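Long-range contacts in phosphatidylinositide phosphatase SAC2 (Homo sapiens, PDB 4XUU), which dephosphorylates mainly phosphatidylinositol 4-phosphate at the inositol 4-position, with a role in endocytic recycling, and is represented here by its pleckstrin-homology-like hSac2 domain: residues D22-H27 with L53-Y58; A57-Y62 with N71-L76; K83-P88 with K155-K160. All blocks are in the same frame, centred on the assembly; numbering follows the deposited sequence.

All three contacts reach the same sheet of the pleckstrin-homology-like hSac2 domain; the chain lacks the Sac phosphatase domain, so they belong to its scaffold and not to a catalytic site. Interactions 1 and 2, with centres 13 Å apart, share Ala57 and Tyr58 and are joined by Glu24: its OE1 lies 2.6 Å from Tyr59 OH, probably a hydrogen bond, and its OE2 forms a 2.8 Å salt bridge with Arg75 NH2. Interaction 3 stands apart, its centre 26 Å from that of interaction 1 and 21 Å from that of interaction 2. It touches neither, with nearest atoms about 7 Å away in both cases, and lies across the chain's centre from interaction 1.

Interaction 1: residues D22-H27 with L53-Y58; sequences DDEKFH and LSNSAY
The His27 imidazole lies across Asn55, its NE2 3.8 Å from Asn55 CB and one ring face over Asn55 CA, which sits toward the rim. Their side chains lie nearly perpendicular. His27 N donates to Leu53 O (2.9 Å), and Phe26 faces Ser54 as an antiparallel non-hydrogen-bonded pair. Glu24 approaches the turn between strands 48-54 and 57-63 with an extended chain. Its OE1 accepts from Ser54 OG at 2.7 Å, met from above the carboxylate plane. Chi1 of 86° sets that hydroxyl between its own N and carbonyl carbon, from where OG also accepts from Ser56 N (3.1 Å) and Ala57 N (3.0 Å), an ST turn and ST motif. An alanine at Ser54 would probably leave both turn amides without their acceptor and Glu24 OE1 without one of its donors. Glu24 has further partners on strands 57-63 and 70-77, in Tyr59 and Arg75. Helix 129-145 packs on Leu53 through Met138, Leu139 and Thr142. Phe26 rests on Leu20; His27 is backbone hydrogen-bonded to the second subunit, where Phe26 also packs on Gly29 of that chain.

Interaction 2: residues A57-Y62 with N71-L76; sequences AYYVAY and NQYQRL
Leu76 packs over one face of the Tyr58 ring, its CB 3.9 Å from the ring centroid in a CH-pi contact, while CD1 reaches toward the phenol end, 3.5 Å from Tyr58 OH. Chi1 of 68° places Tyr58 CG between the backbone N and the carbonyl carbon. The two side chains cross obliquely. Val60 CG2 adds a looser apolar contact with Leu76 CD1, and Leu103, Tyr105 and His115 of the facing strands pack against this side of the sheet. The two segments form a beta hairpin, the third and fourth strands of a pleckstrin-homology-like fold, running antiparallel with segment axes 4.8 Å apart. Paired backbone bonds link Tyr58 with Leu76 and Val60 with Gln74. At the far end Asn71 and Gln72 both face Tyr62 in a classic beta bulge: Asn71 N donates to Tyr62 O at 2.8 Å, whereas the bond from Gln72 N to the same oxygen is weak. On the sheet face of Tyr59, Ala61, Tyr73 and Arg75, the side chains of Tyr59 and Tyr73 run alongside in the same direction, with Tyr73 OH at the Tyr59 ring edge, 3.2 Å from Tyr59 CD2. Arg75 runs beside the Tyr59 side chain, extended to NE, its CG 3.3 Å from Tyr59 CE2. Its guanidinium, turned 77° from the ring plane, gives a weak bond from NE to Tyr59 OH and has Ala57 CB over one face. Glu24 is the stronger partner of both polar ends, accepting from Arg75 NH2 in a salt bridge and hydrogen-bonded to Tyr59 OH.

Interaction 3: residues K83-P88 with K155-K160; sequences KIEIGP and KKLEAK. Unlike the reference sequence in segment 155-160: Ala159 (reference Arg).
The end of strand 81-88, the fifth strand of the pleckstrin-homology-like sheet, is flanked here by the chain that leaves the short edge strand 152-154. Past that strand the parallel pairing gives way to an irregular run, 155-160, held by side chains and close backbone packing. Leu157 points toward the strand and divides its two methyls along it: CD1 lies 3.4 Å from Gly87 O and 3.5 Å from Pro88 O, while CD2 meets Glu85 CB at 3.8 Å. The Glu85 and Leu157 side chains pass antiparallel to one another. At Gly87 the backbones come together, its CA making a CA-H...O contact of 3.3 Å with Lys155 O.

Lys155 begins by heading away from the strand, then bends back at chi3 (-80°) and chi4 (-75°), which brings NZ round to form a salt bridge with Glu85 OE2 at 3.5 Å. The same ammonium donates to Lys156 O at 3.0 Å, nearly along the C=O axis, which ties the bent side chain to its own loop. Charges alternate outward from this pair: Lys83 NZ makes a long salt bridge to Glu85 OE2, Glu158 OE1 a long one to Lys155 NZ, and Lys160 NZ a closer one of 3.4 Å to Glu158 OE2. Lys155 NZ, bridged to both, probably offsets the nearness of the Glu85 and Glu158 carboxylates.

Strand 99-107 pairs with the other edge of strand 81-88, with His104 NE2 hydrogen-bonded to Glu85 OE1 and Arg102 reaching Glu158 O. Ile84 and Ile86 turn to helix 129-145, and Lys156 packs on Asp149 of the third subunit.

Interaction 1: residues D22-H27 with L53-Y58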
loop_
_atom_site.group_PDB
_atom_site.type_symbol
_atom_site.label_atom_id
_atom_site.label_comp_id
_atom_site.label_asym_id
_atom_site.label_seq_id
_atom_site.Cartn_x
_atom_site.Cartn_y
_atom_site.Cartn_z
ATOM N N ASP A 22 5.903 -23.419 25.222
ATOM C CA ASP A 22 4.901 -23.070 26.238
ATOM C C ASP A 22 4.568 -21.582 26.304
ATOM O O ASP A 22 3.398 -21.203 26.350
ATOM C CB ASP A 22 5.364 -23.537 27.629
ATOM C CG ASP A 22 5.137 -25.024 27.865
ATOM O OD1 ASP A 22 4.742 -25.744 26.923
ATOM O OD2 ASP A 22 5.354 -25.475 29.010
ATOM N N ASP A 23 5.605 -20.751 26.307
ATOM C CA ASP A 23 5.461 -19.313 26.515
ATOM C C ASP A 23 5.033 -18.520 25.274
ATOM O O ASP A 23 4.626 -17.364 25.389
ATOM C CB ASP A 23 6.756 -18.734 27.100
ATOM C CG ASP A 23 7.994 -19.094 26.282
ATOM O OD1 ASP A 23 7.894 -19.887 25.319
ATOM O OD2 ASP A 23 9.085 -18.582 26.609
ATOM N N GLU A 24 5.112 -19.141 24.099
ATOM C CA GLU A 24 4.815 -18.450 22.842
ATOM C C GLU A 24 3.359 -18.584 22.387
ATOM O O GLU A 24 2.708 -19.601 22.630
ATOM C CB GLU A 24 5.765 -18.911 21.731
ATOM C CG GLU A 24 7.200 -18.431 21.909
ATOM C CD GLU A 24 8.145 -18.957 20.840
ATOM O OE1 GLU A 24 7.751 -19.013 19.658
ATOM O OE2 GLU A 24 9.292 -19.308 21.185
ATOM N N LYS A 25 2.862 -17.539 21.729
ATOM C CA LYS A 25 1.544 -17.558 21.099
ATOM C C LYS A 25 1.628 -17.372 19.590
ATOM O O LYS A 25 2.406 -16.562 19.087
ATOM C CB LYS A 25 0.629 -16.495 21.702
ATOM C CG LYS A 25 -0.139 -16.985 22.909
ATOM C CD LYS A 25 -0.999 -15.894 23.515
ATOM C CE LYS A 25 -1.520 -16.328 24.880
ATOM N NZ LYS A 25 -2.360 -15.273 25.515
ATOM N N PHE A 26 0.807 -18.139 18.883
ATOM C CA PHE A 26 0.695 -18.067 17.436
ATOM C C PHE A 26 0.033 -16.760 17.008
ATOM O O PHE A 26 -0.976 -16.352 17.580
ATOM C CB PHE A 26 -0.105 -19.269 16.937
ATOM C CG PHE A 26 -0.334 -19.287 15.459
ATOM C CD1 PHE A 26 0.677 -19.679 14.590
ATOM C CD2 PHE A 26 -1.581 -18.930 14.931
ATOM C CE1 PHE A 26 0.460 -19.706 13.213
ATOM C CE2 PHE A 26 -1.811 -18.959 13.558
ATOM C CZ PHE A 26 -0.791 -19.349 12.694
ATOM N N HIS A 27 0.619 -16.110 16.008
ATOM C CA HIS A 27 0.073 -14.883 15.442
ATOM C C HIS A 27 -0.397 -15.123 14.012
ATOM O O HIS A 27 -1.462 -14.648 13.610
ATOM C CB HIS A 27 1.129 -13.775 15.464
ATOM C CG HIS A 27 1.225 -13.054 16.773
ATOM N ND1 HIS A 27 1.857 -11.836 16.905
ATOM C CD2 HIS A 27 0.747 -13.363 18.003
ATOM C CE1 HIS A 27 1.775 -11.432 18.161
ATOM N NE2 HIS A 27 1.106 -12.340 18.846
ATOM N N LEU A 53 4.732 -17.226 12.503
ATOM C CA LEU A 53 5.055 -16.095 13.347
ATOM C C LEU A 53 4.444 -16.258 14.737
ATOM O O LEU A 53 3.228 -16.382 14.888
ATOM C CB LEU A 53 4.613 -14.778 12.685
ATOM C CG LEU A 53 4.785 -13.480 13.479
ATOM C CD1 LEU A 53 6.273 -13.194 13.787
ATOM C CD2 LEU A 53 4.120 -12.298 12.762
ATOM N N SER A 54 5.304 -16.268 15.747
ATOM C CA SER A 54 4.843 -16.177 17.129
ATOM C C SER A 54 5.084 -14.766 17.654
ATOM O O SER A 54 5.574 -13.899 16.929
ATOM C CB SER A 54 5.532 -17.217 18.023
ATOM O OG SER A 54 6.765 -16.732 18.510
ATOM N N ASN A 55 4.738 -14.543 18.918
ATOM C CA ASN A 55 4.930 -13.247 19.559
ATOM C C ASN A 55 6.405 -12.880 19.758
ATOM O O ASN A 55 6.735 -11.715 19.969
ATOM C CB ASN A 55 4.187 -13.203 20.896
ATOM C CG ASN A 55 4.811 -14.111 21.944
ATOM O OD1 ASN A 55 5.418 -13.641 22.903
ATOM N ND2 ASN A 55 4.676 -15.414 21.758
ATOM N N SER A 56 7.287 -13.874 19.679
ATOM C CA SER A 56 8.699 -13.664 19.985
ATOM C C SER A 56 9.673 -14.232 18.949
ATOM O O SER A 56 10.871 -13.964 19.011
ATOM C CB SER A 56 9.014 -14.260 21.349
ATOM O OG SER A 56 8.949 -15.672 21.302
ATOM N N ALA A 57 9.159 -15.010 17.999
ATOM C CA ALA A 57 10.002 -15.681 17.017
ATOM C C ALA A 57 9.270 -15.928 15.710
ATOM O O ALA A 57 8.040 -15.936 15.662
ATOM C CB ALA A 57 10.510 -16.998 17.582
ATOM N N TYR A 58 10.033 -16.121 14.642
ATOM C CA TYR A 58 9.469 -16.623 13.400
ATOM C C TYR A 58 10.161 -17.925 13.027
ATOM O O TYR A 58 11.300 -18.173 13.441
ATOM C CB TYR A 58 9.531 -15.580 12.276
ATOM C CG TYR A 58 10.914 -15.238 11.773
ATOM C CD1 TYR A 58 11.802 -14.502 12.565
ATOM C CD2 TYR A 58 11.328 -15.632 10.499
ATOM C CE1 TYR A 58 13.075 -14.176 12.104
ATOM C CE2 TYR A 58 12.595 -15.308 10.024
ATOM C CZ TYR A 58 13.464 -14.582 10.837
ATOM O OH TYR A 58 14.722 -14.261 10.390
HETATM O O HOH W 1 9.436 -16.655 23.771
#

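Interaction 2: residues A57-Y62 with N71-L76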
loop_
_atom_site.group_PDB
_atom_site.type_symbol
_atom_site.label_atom_id
_atom_site.label_comp_id
_atom_site.label_asym_id
_atom_site.label_seq_id
_atom_site.Cartn_x
_atom_site.Cartn_y
_atom_site.Cartn_z
ATOM N N ALA A 57 9.159 -15.010 17.999
ATOM C CA ALA A 57 10.002 -15.681 17.017
ATOM C C ALA A 57 9.270 -15.928 15.710
ATOM O O ALA A 57 8.040 -15.936 15.662
ATOM C CB ALA A 57 10.510 -16.998 17.582
ATOM N N TYR A 58 10.033 -16.121 14.642
ATOM C CA TYR A 58 9.469 -16.623 13.400
ATOM C C TYR A 58 10.161 -17.925 13.027
ATOM O O TYR A 58 11.300 -18.173 13.441
ATOM C CB TYR A 58 9.531 -15.580 12.276
ATOM C CG TYR A 58 10.914 -15.238 11.773
ATOM C CD1 TYR A 58 11.802 -14.502 12.565
ATOM C CD2 TYR A 58 11.328 -15.632 10.499
ATOM C CE1 TYR A 58 13.075 -14.176 12.104
ATOM C CE2 TYR A 58 12.595 -15.308 10.024
ATOM C CZ TYR A 58 13.464 -14.582 10.837
ATOM O OH TYR A 58 14.722 -14.261 10.390
ATOM N N TYR A 59 9.449 -18.761 12.276
ATOM C CA TYR A 59 9.890 -20.114 11.961
ATOM C C TYR A 59 9.892 -20.307 10.457
ATOM O O TYR A 59 8.898 -20.001 9.787
ATOM C CB TYR A 59 8.957 -21.139 12.612
ATOM C CG TYR A 59 8.915 -21.058 14.122
ATOM C CD1 TYR A 59 8.216 -20.035 14.774
ATOM C CD2 TYR A 59 9.574 -21.998 14.897
ATOM C CE1 TYR A 59 8.191 -19.953 16.159
ATOM C CE2 TYR A 59 9.543 -21.936 16.278
ATOM C CZ TYR A 59 8.859 -20.913 16.908
ATOM O OH TYR A 59 8.851 -20.862 18.284
ATOM N N VAL A 60 11.010 -20.799 9.928
ATOM C CA VAL A 60 11.128 -21.058 8.498
ATOM C C VAL A 60 11.445 -22.527 8.248
ATOM O O VAL A 60 12.455 -23.048 8.728
ATOM C CB VAL A 60 12.192 -20.162 7.822
ATOM C CG1 VAL A 60 12.125 -20.310 6.313
ATOM C CG2 VAL A 60 12.011 -18.696 8.217
ATOM N N ALA A 61 10.568 -23.184 7.495
ATOM C CA ALA A 61 10.722 -24.592 7.163
ATOM C C ALA A 61 10.704 -24.799 5.654
ATOM O O ALA A 61 9.730 -24.444 4.988
ATOM C CB ALA A 61 9.631 -25.414 7.828
ATOM N N TYR A 62 11.787 -25.361 5.121
ATOM C CA TYR A 62 11.861 -25.724 3.706
ATOM C C TYR A 62 11.444 -27.182 3.515
ATOM O O TYR A 62 11.848 -28.054 4.286
ATOM C CB TYR A 62 13.273 -25.500 3.153
ATOM C CG TYR A 62 13.676 -24.046 2.994
ATOM C CD1 TYR A 62 13.990 -23.265 4.107
ATOM C CD2 TYR A 62 13.756 -23.452 1.731
ATOM C CE1 TYR A 62 14.365 -21.934 3.970
ATOM C CE2 TYR A 62 14.134 -22.115 1.582
ATOM C CZ TYR A 62 14.434 -21.365 2.710
ATOM O OH TYR A 62 14.805 -20.045 2.597
ATOM N N ASN A 71 13.267 -30.305 5.044
ATOM C CA ASN A 71 14.605 -30.462 4.609
ATOM C C ASN A 71 15.437 -29.590 5.502
ATOM O O ASN A 71 16.611 -29.806 5.687
ATOM C CB ASN A 71 14.649 -29.869 3.230
ATOM C CG ASN A 71 15.597 -30.550 2.341
ATOM O OD1 ASN A 71 16.491 -29.939 1.793
ATOM N ND2 ASN A 71 15.406 -31.825 2.166
ATOM N N GLN A 72 14.812 -28.558 6.028
ATOM C CA GLN A 72 15.488 -27.605 6.871
ATOM C C GLN A 72 14.511 -26.955 7.806
ATOM O O GLN A 72 13.412 -26.728 7.447
ATOM C CB GLN A 72 16.115 -26.564 5.987
ATOM C CG GLN A 72 16.923 -25.581 6.695
ATOM C CD GLN A 72 17.517 -24.604 5.756
ATOM O OE1 GLN A 72 17.516 -23.421 5.996
ATOM N NE2 GLN A 72 18.020 -25.090 4.668
ATOM N N TYR A 73 14.939 -26.618 8.998
ATOM C CA TYR A 73 14.065 -25.989 9.985
ATOM C C TYR A 73 14.837 -25.003 10.854
ATOM O O TYR A 73 15.915 -25.312 11.345
ATOM C CB TYR A 73 13.394 -27.060 10.853
ATOM C CG TYR A 73 12.583 -26.524 12.010
ATOM C CD1 TYR A 73 13.186 -26.249 13.241
ATOM C CD2 TYR A 73 11.213 -26.308 11.884
ATOM C CE1 TYR A 73 12.448 -25.760 14.311
ATOM C CE2 TYR A 73 10.462 -25.818 12.951
ATOM C CZ TYR A 73 11.089 -25.547 14.159
ATOM O OH TYR A 73 10.356 -25.071 15.220
ATOM N N GLN A 74 14.270 -23.817 11.043
ATOM C CA GLN A 74 14.905 -22.771 11.835
ATOM C C GLN A 74 13.887 -22.035 12.693
ATOM O O GLN A 74 12.883 -21.545 12.183
ATOM C CB GLN A 74 15.601 -21.753 10.927
ATOM C CG GLN A 74 16.872 -22.235 10.224
ATOM C CD GLN A 74 17.523 -21.138 9.399
ATOM O OE1 GLN A 74 16.847 -20.396 8.700
ATOM N NE2 GLN A 74 18.839 -21.030 9.481
ATOM N N ARG A 75 14.137 -21.972 13.997
ATOM C CA ARG A 75 13.458 -21.003 14.842
ATOM C C ARG A 75 14.395 -19.825 14.977
ATOM O O ARG A 75 15.581 -19.989 15.280
ATOM C CB ARG A 75 13.124 -21.565 16.221
ATOM C CG ARG A 75 12.391 -20.565 17.116
ATOM C CD ARG A 75 12.272 -21.064 18.542
ATOM N NE ARG A 75 11.733 -20.044 19.439
ATOM C CZ ARG A 75 12.456 -19.096 20.034
ATOM N NH1 ARG A 75 13.766 -19.015 19.834
ATOM N NH2 ARG A 75 11.863 -18.221 20.828
ATOM N N LEU A 76 13.864 -18.637 14.735
ATOM C CA LEU A 76 14.671 -17.431 14.737
ATOM C C LEU A 76 13.987 -16.382 15.590
ATOM O O LEU A 76 12.830 -16.023 15.343
ATOM C CB LEU A 76 14.864 -16.925 13.303
ATOM C CG LEU A 76 15.623 -17.844 12.332
ATOM C CD1 LEU A 76 15.175 -17.656 10.886
ATOM C CD2 LEU A 76 17.132 -17.650 12.474
#

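Interaction 3: residues K83-P88 with K155-K160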
loop_
_atom_site.group_PDB
_atom_site.type_symbol
_atom_site.label_atom_id
_atom_site.label_comp_id
_atom_site.label_asym_id
_atom_site.label_seq_id
_atom_site.Cartn_x
_atom_site.Cartn_y
_atom_site.Cartn_z
ATOM N N LYS A 83 16.047 -6.604 8.937
ATOM C CA LYS A 83 15.298 -5.796 7.980
ATOM C C LYS A 83 14.599 -6.680 6.955
ATOM O O LYS A 83 14.928 -7.859 6.814
ATOM C CB LYS A 83 16.220 -4.795 7.273
ATOM C CG LYS A 83 17.387 -5.425 6.531
ATOM C CD LYS A 83 18.246 -4.388 5.838
ATOM C CE LYS A 83 19.325 -5.065 5.011
ATOM N NZ LYS A 83 20.101 -4.097 4.192
ATOM N N ILE A 84 13.629 -6.101 6.250
ATOM C CA ILE A 84 12.958 -6.778 5.148
ATOM C C ILE A 84 13.088 -5.956 3.867
ATOM O O ILE A 84 12.858 -4.747 3.869
ATOM C CB ILE A 84 11.457 -7.042 5.458
ATOM C CG1 ILE A 84 11.306 -7.898 6.721
ATOM C CG2 ILE A 84 10.776 -7.720 4.276
ATOM C CD1 ILE A 84 9.888 -8.019 7.228
ATOM N N GLU A 85 13.454 -6.623 2.777
ATOM C CA GLU A 85 13.499 -5.984 1.465
ATOM C C GLU A 85 12.448 -6.591 0.548
ATOM O O GLU A 85 12.296 -7.812 0.508
ATOM C CB GLU A 85 14.878 -6.150 0.839
ATOM C CG GLU A 85 16.002 -5.475 1.596
ATOM C CD GLU A 85 17.338 -5.674 0.923
ATOM O OE1 GLU A 85 17.614 -6.803 0.460
ATOM O OE2 GLU A 85 18.116 -4.699 0.853
ATOM N N ILE A 86 11.717 -5.745 -0.174
ATOM C CA ILE A 86 10.718 -6.214 -1.136
ATOM C C ILE A 86 10.918 -5.581 -2.516
ATOM O O ILE A 86 10.781 -4.364 -2.686
ATOM C CB ILE A 86 9.262 -5.982 -0.645
ATOM C CG1 ILE A 86 8.978 -6.810 0.613
ATOM C CG2 ILE A 86 8.258 -6.340 -1.743
ATOM C CD1 ILE A 86 7.640 -6.522 1.273
ATOM N N GLY A 87 11.234 -6.416 -3.497
ATOM C CA GLY A 87 11.429 -5.946 -4.861
ATOM C C GLY A 87 11.395 -7.059 -5.885
ATOM O O GLY A 87 11.167 -8.217 -5.533
ATOM N N PRO A 88 11.625 -6.714 -7.166
ATOM C CA PRO A 88 11.652 -7.702 -8.243
ATOM C C PRO A 88 12.702 -8.783 -8.002
ATOM O O PRO A 88 13.789 -8.490 -7.495
ATOM C CB PRO A 88 12.021 -6.867 -9.473
ATOM C CG PRO A 88 11.595 -5.489 -9.133
ATOM C CD PRO A 88 11.862 -5.349 -7.674
ATOM N N LYS A 155 13.131 -1.763 -2.722
ATOM C CA LYS A 155 14.286 -1.532 -3.595
ATOM C C LYS A 155 14.539 -2.739 -4.489
ATOM O O LYS A 155 13.876 -3.766 -4.353
ATOM C CB LYS A 155 15.545 -1.186 -2.780
ATOM C CG LYS A 155 16.094 -2.312 -1.905
ATOM C CD LYS A 155 17.331 -1.865 -1.124
ATOM C CE LYS A 155 18.602 -1.879 -1.976
ATOM N NZ LYS A 155 19.124 -3.258 -2.214
ATOM N N LYS A 156 15.495 -2.610 -5.405
ATOM C CA LYS A 156 15.918 -3.736 -6.229
ATOM C C LYS A 156 16.678 -4.744 -5.373
ATOM O O LYS A 156 17.416 -4.365 -4.459
ATOM C CB LYS A 156 16.784 -3.265 -7.399
ATOM C CG LYS A 156 16.067 -2.346 -8.388
ATOM C CD LYS A 156 15.113 -3.109 -9.302
ATOM C CE LYS A 156 14.224 -2.160 -10.101
ATOM N NZ LYS A 156 14.978 -1.375 -11.123
ATOM N N LEU A 157 16.475 -6.026 -5.659
ATOM C CA LEU A 157 17.146 -7.090 -4.926
ATOM C C LEU A 157 18.463 -7.449 -5.607
ATOM O O LEU A 157 18.540 -7.529 -6.837
ATOM C CB LEU A 157 16.235 -8.319 -4.791
ATOM C CG LEU A 157 14.892 -8.136 -4.064
ATOM C CD1 LEU A 157 14.057 -9.411 -4.124
ATOM C CD2 LEU A 157 15.073 -7.691 -2.611
ATOM N N GLU A 158 19.495 -7.659 -4.795
ATOM C CA GLU A 158 20.845 -7.900 -5.298
ATOM C C GLU A 158 21.042 -9.341 -5.757
ATOM O O GLU A 158 20.482 -10.272 -5.177
ATOM C CB GLU A 158 21.884 -7.524 -4.237
ATOM C CG GLU A 158 21.846 -6.050 -3.837
ATOM C CD GLU A 158 22.634 -5.760 -2.572
ATOM O OE1 GLU A 158 21.999 -5.535 -1.520
ATOM O OE2 GLU A 158 23.884 -5.759 -2.626
ATOM N N ALA A 159 21.849 -9.504 -6.802
ATOM C CA ALA A 159 22.099 -10.804 -7.422
ATOM C C ALA A 159 23.183 -11.600 -6.688
ATOM O O ALA A 159 24.178 -12.028 -7.290
ATOM C CB ALA A 159 22.462 -10.621 -8.903
ATOM N N LYS A 160 22.977 -11.795 -5.387
ATOM C CA LYS A 160 23.899 -12.569 -4.556
ATOM C C LYS A 160 23.170 -13.637 -3.749
ATOM O O LYS A 160 21.970 -13.528 -3.496
ATOM C CB LYS A 160 24.722 -11.655 -3.635
ATOM C CG LYS A 160 23.909 -10.703 -2.751
ATOM C CD LYS A 160 24.811 -9.693 -2.042
ATOM C CE LYS A 160 25.402 -8.678 -3.021
ATOM N NZ LYS A 160 26.534 -7.907 -2.430
#